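Local coordinates for FEZ-1 protein (PDB 5WCK) that probably hydrolyses beta-lactam antibiotics as a monomeric, zinc-dependent metallo-beta-lactamase of subclass B3, at residues A[14-19]-A[28-33]; A[142-147]-A[155-160]. The protein carries 2 engineered substitutions. All coordinates share one frame; numbering follows the deposited sequence.

Contact 1: residues A[14-19]-A[28-33]; sequences AGNLYY and YLIVTP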
loop_
_atom_site.group_PDB
_atom_site.type_symbol
_atom_site.label_atom_id
_atom_site.label_comp_id
_atom_site.label_asym_id
_atom_site.label_seq_id
_atom_site.Cartn_x
_atom_site.Cartn_y
_atom_site.Cartn_z
ATOM N N ALA A 14 0.771 9.821 12.854
ATOM C CA ALA A 14 0.825 9.408 14.269
ATOM C C ALA A 14 2.227 8.871 14.528
ATOM O O ALA A 14 2.838 8.323 13.630
ATOM C CB ALA A 14 -0.202 8.337 14.548
ATOM N N GLY A 15 2.722 9.029 15.758
ATOM C CA GLY A 15 4.057 8.518 16.089
ATOM C C GLY A 15 5.086 8.972 15.061
ATOM O O GLY A 15 5.175 10.163 14.735
ATOM N N ASN A 16 5.830 8.005 14.509
ATOM C CA ASN A 16 6.866 8.291 13.515
ATOM C C ASN A 16 6.431 7.921 12.091
ATOM O O ASN A 16 7.309 7.730 11.228
ATOM C CB ASN A 16 8.191 7.601 13.885
ATOM C CG ASN A 16 8.124 6.085 13.931
ATOM O OD1 ASN A 16 7.070 5.517 14.191
ATOM N ND2 ASN A 16 9.267 5.423 13.756
ATOM N N LEU A 17 5.120 7.925 11.831
ATOM C CA LEU A 17 4.565 7.615 10.519
ATOM C C LEU A 17 4.006 8.895 9.897
ATOM O O LEU A 17 3.168 9.580 10.517
ATOM C CB LEU A 17 3.464 6.558 10.668
ATOM C CG LEU A 17 2.659 6.245 9.405
ATOM C CD1 LEU A 17 3.495 5.551 8.368
ATOM C CD2 LEU A 17 1.454 5.390 9.751
ATOM N N TYR A 18 4.485 9.191 8.687
ATOM C CA TYR A 18 4.162 10.398 7.940
ATOM C C TYR A 18 3.544 10.021 6.593
ATOM O O TYR A 18 3.866 8.982 5.990
ATOM C CB TYR A 18 5.417 11.234 7.669
ATOM C CG TYR A 18 6.109 11.717 8.914
ATOM C CD1 TYR A 18 6.903 10.877 9.676
ATOM C CD2 TYR A 18 5.944 13.024 9.356
ATOM C CE1 TYR A 18 7.508 11.319 10.837
ATOM C CE2 TYR A 18 6.575 13.485 10.505
ATOM C CZ TYR A 18 7.362 12.631 11.248
ATOM O OH TYR A 18 7.981 13.045 12.409
ATOM N N TYR A 19 2.664 10.902 6.116
ATOM C CA TYR A 19 2.114 10.834 4.782
ATOM C C TYR A 19 2.990 11.669 3.839
ATOM O O TYR A 19 3.197 12.869 4.111
ATOM C CB TYR A 19 0.685 11.396 4.757
ATOM C CG TYR A 19 -0.005 11.117 3.448
ATOM C CD1 TYR A 19 -0.457 9.839 3.167
ATOM C CD2 TYR A 19 -0.168 12.083 2.467
ATOM C CE1 TYR A 19 -1.059 9.534 1.961
ATOM C CE2 TYR A 19 -0.751 11.785 1.242
ATOM C CZ TYR A 19 -1.215 10.508 0.994
ATOM O OH TYR A 19 -1.773 10.164 -0.197
ATOM N N TYR A 28 3.980 6.537 2.268
ATOM C CA TYR A 28 4.187 6.680 3.687
ATOM C C TYR A 28 5.684 6.682 3.985
ATOM O O TYR A 28 6.453 5.952 3.359
ATOM C CB TYR A 28 3.486 5.546 4.448
ATOM C CG TYR A 28 2.009 5.479 4.157
ATOM C CD1 TYR A 28 1.119 6.262 4.874
ATOM C CD2 TYR A 28 1.509 4.739 3.102
ATOM C CE1 TYR A 28 -0.234 6.272 4.567
ATOM C CE2 TYR A 28 0.160 4.719 2.790
ATOM C CZ TYR A 28 -0.726 5.491 3.532
ATOM O OH TYR A 28 -2.075 5.521 3.290
ATOM N N LEU A 29 6.085 7.508 4.946
ATOM C CA LEU A 29 7.468 7.599 5.401
ATOM C C LEU A 29 7.504 7.254 6.885
ATOM O O LEU A 29 6.765 7.831 7.674
ATOM C CB LEU A 29 8.022 9.014 5.185
ATOM C CG LEU A 29 9.525 9.157 5.414
ATOM C CD1 LEU A 29 10.315 8.572 4.251
ATOM C CD2 LEU A 29 9.920 10.605 5.652
ATOM N N ILE A 30 8.357 6.290 7.241
ATOM C CA ILE A 30 8.548 5.910 8.642
ATOM C C ILE A 30 9.967 6.368 8.986
ATOM O O ILE A 30 10.925 5.932 8.358
ATOM C CB ILE A 30 8.328 4.403 8.878
ATOM C CG1 ILE A 30 6.894 3.954 8.589
ATOM C CG2 ILE A 30 8.677 4.052 10.311
ATOM C CD1 ILE A 30 6.560 3.690 7.166
ATOM N N VAL A 31 10.075 7.237 9.992
ATOM C CA VAL A 31 11.321 7.935 10.316
ATOM C C VAL A 31 11.896 7.316 11.593
ATOM O O VAL A 31 11.223 7.289 12.626
ATOM C CB VAL A 31 11.086 9.443 10.484
ATOM C CG1 VAL A 31 12.347 10.144 10.970
ATOM C CG2 VAL A 31 10.596 10.058 9.187
ATOM N N THR A 32 13.143 6.849 11.502
ATOM C CA THR A 32 13.826 6.192 12.625
ATOM C C THR A 32 15.207 6.798 12.804
ATOM O O THR A 32 15.768 7.415 11.902
ATOM C CB THR A 32 13.948 4.671 12.461
ATOM O OG1 THR A 32 15.157 4.354 11.761
ATOM C CG2 THR A 32 12.767 4.056 11.738
ATOM N N PRO A 33 15.812 6.586 13.992
ATOM C CA PRO A 33 17.185 7.035 14.224
ATOM C C PRO A 33 18.235 6.426 13.289
ATOM O O PRO A 33 19.368 6.960 13.219
ATOM C CB PRO A 33 17.439 6.636 15.679
ATOM C CG PRO A 33 16.076 6.524 16.288
ATOM C CD PRO A 33 15.214 5.963 15.180
#
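Tyr19 turns the edge of its ring toward the face of Tyr28, an offset edge-to-face pair with planes at 79°. The nearest atoms are Tyr19 CD1 and Tyr28 CE1, at 3.8 Å. Both hydroxyls are held by backbone carbonyls, that of Tyr19 by Thr22 and that of Tyr28 by Gly213. Tyr18 belongs to the other side of the sheet with Leu29. Its ring takes Leu29 O at the edge, near the ring plane, while Val31 CG2 comes up obliquely to Tyr18 CE1, 3.7 Å away; Phe59 adds a further edge-to-face partner. Beside the Tyr19–Tyr28 pair, on the same side, Leu17 leans across to the partner strand, CG anti to the backbone N (chi1 173°), which sets Leu17 CD1 3.8 Å from Ile30 CG1 and against Tyr28 CB. The backbones are bound reciprocally at Tyr18 and Leu29, with Tyr18 N to Leu29 O at 2.8 Å. Val31 N adds a nearly straight bond to Asn16 O. Asn16 then grips the same residue a second time, ND2 donating to Val31 O at 2.9 Å. That carbonyl oxygen lies near the plane of the amide, yet the nitrogen stands 45° out of the carbonyl plane. Thr139 OG1 is a second partner of ND2. A type II' turn from Ala14 to Leu17, closed by Leu17 N on Ala14 O at 2.9 Å, leads into this register. The whole is an antiparallel beta hairpin, 17-19 with 28-32, within the seven-stranded mixed sheet of the metallo-beta-lactamase fold.

Contact 2: residues A[142-147]-A[155-160]; sequences TAHLTP and TWTMKL
His144 reaches across to Thr155 and Thr157, and its side chain can be followed outward atom by atom. His144 CB lies 3.4 Å from Thr155 O, the carbonyl that also accepts the His144 backbone N-H. With CG beside the backbone N (chi1 -57°), the imidazole runs along the neighbouring strand: His144 CD2 passes 3.3 Å from Thr155 O, at the ring edge, and His144 NE2 ends 2.9 Å from Thr157 OG1. This last pair is a hydrogen bond in which either atom could donate, bent to 142°, with the hydroxyl near the ring plane. Thr157 CG2 also packs against NE2, the two side chains crossing nearly at right angles. The loop residue Met206 touches both. Farther along, Thr146 OG1 and Thr155 OG1 bond at 2.9 Å, and Gly173 N is a further partner of the Thr155 hydroxyl. On the other face of the sheet Ala143 CB sits over the six-membered ring of Trp156, 4.0 Å from its centroid and 28° off the normal, a CH-pi contact; the indole NE1 is bonded to Ile69 O. Reciprocal backbone bonds join Thr142 with Thr157 and His144 with Thr155, around the non-hydrogen-bonded pair Ala143–Trp156. The NE2–OG1 bond, lying near the ring plane, probably fixes the rotation of the imidazole, whereas Ala143 over the indole face sets no such direction.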
loop_
_atom_site.group_PDB
_atom_site.type_symbol
_atom_site.label_atom_id
_atom_site.label_comp_id
_atom_site.label_asym_id
_atom_site.label_seq_id
_atom_site.Cartn_x
_atom_site.Cartn_y
_atom_site.Cartn_z
ATOM N N THR A 142 5.008 -5.124 10.026
ATOM C CA THR A 142 4.702 -6.512 9.716
ATOM C C THR A 142 3.981 -6.600 8.373
ATOM O O THR A 142 3.008 -5.843 8.121
ATOM C CB THR A 142 3.867 -7.193 10.806
ATOM O OG1 THR A 142 4.562 -7.192 12.070
ATOM C CG2 THR A 142 3.571 -8.629 10.435
ATOM N N ALA A 143 4.472 -7.497 7.510
ATOM C CA ALA A 143 3.896 -7.753 6.195
ATOM C C ALA A 143 2.835 -8.851 6.312
ATOM O O ALA A 143 3.140 -9.978 6.701
ATOM C CB ALA A 143 4.970 -8.171 5.238
ATOM N N HIS A 144 1.584 -8.515 6.008
ATOM C CA HIS A 144 0.511 -9.494 5.986
ATOM C C HIS A 144 0.118 -9.761 4.540
ATOM O O HIS A 144 -0.252 -8.839 3.821
ATOM C CB HIS A 144 -0.714 -9.047 6.781
ATOM C CG HIS A 144 -0.415 -8.729 8.201
ATOM N ND1 HIS A 144 -0.571 -9.643 9.220
ATOM C CD2 HIS A 144 0.067 -7.597 8.763
ATOM C CE1 HIS A 144 -0.251 -9.054 10.366
ATOM N NE2 HIS A 144 0.144 -7.820 10.110
ATOM N N LEU A 145 0.191 -11.029 4.136
ATOM C CA LEU A 145 -0.265 -11.412 2.817
ATOM C C LEU A 145 -1.798 -11.379 2.806
ATOM O O LEU A 145 -2.459 -12.174 3.502
ATOM C CB LEU A 145 0.290 -12.796 2.475
ATOM C CG LEU A 145 -0.078 -13.365 1.111
ATOM C CD1 LEU A 145 0.346 -12.475 -0.019
ATOM C CD2 LEU A 145 0.525 -14.749 0.947
ATOM N N THR A 146 -2.337 -10.472 1.993
ATOM C CA THR A 146 -3.761 -10.342 1.773
ATOM C C THR A 146 -3.990 -10.400 0.275
ATOM O O THR A 146 -4.186 -9.377 -0.381
ATOM C CB THR A 146 -4.300 -9.053 2.405
ATOM O OG1 THR A 146 -3.624 -7.900 1.900
ATOM C CG2 THR A 146 -4.172 -9.116 3.913
ATOM N N PRO A 147 -3.903 -11.614 -0.305
ATOM C CA PRO A 147 -3.884 -11.766 -1.754
ATOM C C PRO A 147 -5.265 -11.700 -2.402
ATOM O O PRO A 147 -6.302 -11.698 -1.730
ATOM C CB PRO A 147 -3.271 -13.160 -1.902
ATOM C CG PRO A 147 -3.827 -13.919 -0.724
ATOM C CD PRO A 147 -3.854 -12.905 0.397
ATOM N N THR A 155 -0.689 -6.075 3.175
ATOM C CA THR A 155 -1.239 -5.140 4.133
ATOM C C THR A 155 -0.181 -4.956 5.223
ATOM O O THR A 155 0.217 -5.920 5.882
ATOM C CB THR A 155 -2.561 -5.666 4.690
ATOM O OG1 THR A 155 -3.526 -5.600 3.633
ATOM C CG2 THR A 155 -3.063 -4.841 5.859
ATOM N N TRP A 156 0.276 -3.724 5.390
ATOM C CA TRP A 156 1.369 -3.391 6.300
ATOM C C TRP A 156 0.793 -2.931 7.636
ATOM O O TRP A 156 -0.093 -2.103 7.640
ATOM C CB TRP A 156 2.268 -2.309 5.681
ATOM C CG TRP A 156 3.151 -2.790 4.565
ATOM C CD1 TRP A 156 3.009 -2.612 3.217
ATOM C CD2 TRP A 156 4.330 -3.575 4.742
ATOM N NE1 TRP A 156 4.015 -3.257 2.537
ATOM C CE2 TRP A 156 4.859 -3.830 3.457
ATOM C CE3 TRP A 156 4.990 -4.057 5.871
ATOM C CZ2 TRP A 156 6.023 -4.583 3.302
ATOM C CZ3 TRP A 156 6.148 -4.779 5.710
ATOM C CH2 TRP A 156 6.642 -5.048 4.436
ATOM N N THR A 157 1.318 -3.453 8.749
ATOM C CA THR A 157 0.869 -3.007 10.059
ATOM C C THR A 157 2.059 -2.581 10.916
ATOM O O THR A 157 3.187 -3.058 10.755
ATOM C CB THR A 157 0.015 -4.072 10.755
ATOM O OG1 THR A 157 0.843 -5.202 11.046
ATOM C CG2 THR A 157 -1.203 -4.474 9.947
ATOM N N MET A 158 1.769 -1.638 11.819
ATOM C CA MET A 158 2.729 -1.248 12.841
ATOM C C MET A 158 1.971 -0.666 14.030
ATOM O O MET A 158 0.845 -0.240 13.886
ATOM C CB MET A 158 3.751 -0.230 12.334
ATOM C CG MET A 158 3.122 1.061 11.892
ATOM S SD MET A 158 4.213 2.216 11.018
ATOM C CE MET A 158 5.463 2.478 12.270
ATOM N N LYS A 159 2.620 -0.681 15.196
ATOM C CA LYS A 159 2.061 -0.070 16.410
ATOM C C LYS A 159 2.693 1.307 16.601
ATOM O O LYS A 159 3.913 1.454 16.461
ATOM C CB LYS A 159 2.288 -0.991 17.608
ATOM C CG LYS A 159 1.332 -0.777 18.775
ATOM C CD LYS A 159 1.340 -2.002 19.682
ATOM C CE LYS A 159 0.583 -1.841 20.981
ATOM N NZ LYS A 159 1.174 -2.672 22.058
ATOM N N LEU A 160 1.853 2.321 16.837
ATOM C CA LEU A 160 2.274 3.714 16.936
ATOM C C LEU A 160 1.844 4.233 18.319
ATOM O O LEU A 160 0.748 3.918 18.788
ATOM C CB LEU A 160 1.608 4.554 15.831
ATOM C CG LEU A 160 2.052 4.263 14.396
ATOM C CD1 LEU A 160 1.163 4.938 13.383
ATOM C CD2 LEU A 160 3.500 4.681 14.183
#

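In the fold
Contacts 1 and 2 are hairpins in series along the chain, one from each mixed sheet, with centres 15 Å apart. They meet through Leu160: its CD1 lies 3.7 Å from Leu17 CD2, and its CD2 lies 3.7 Å from Asn16 OD1, which Met158 CE also approaches. This joins the sheets face to face, consistent with the alpha-beta/beta-alpha sandwich of the superfamily. Neither contact binds zinc directly. The side chain of Tyr28 is about 8 Å from those of His76 and His215, which bind one zinc ion with Asp75, whereas that of Thr146 is about 7 Å from that of His149, which binds the other with His71 and His73, so the two hairpins approach different zinc sites.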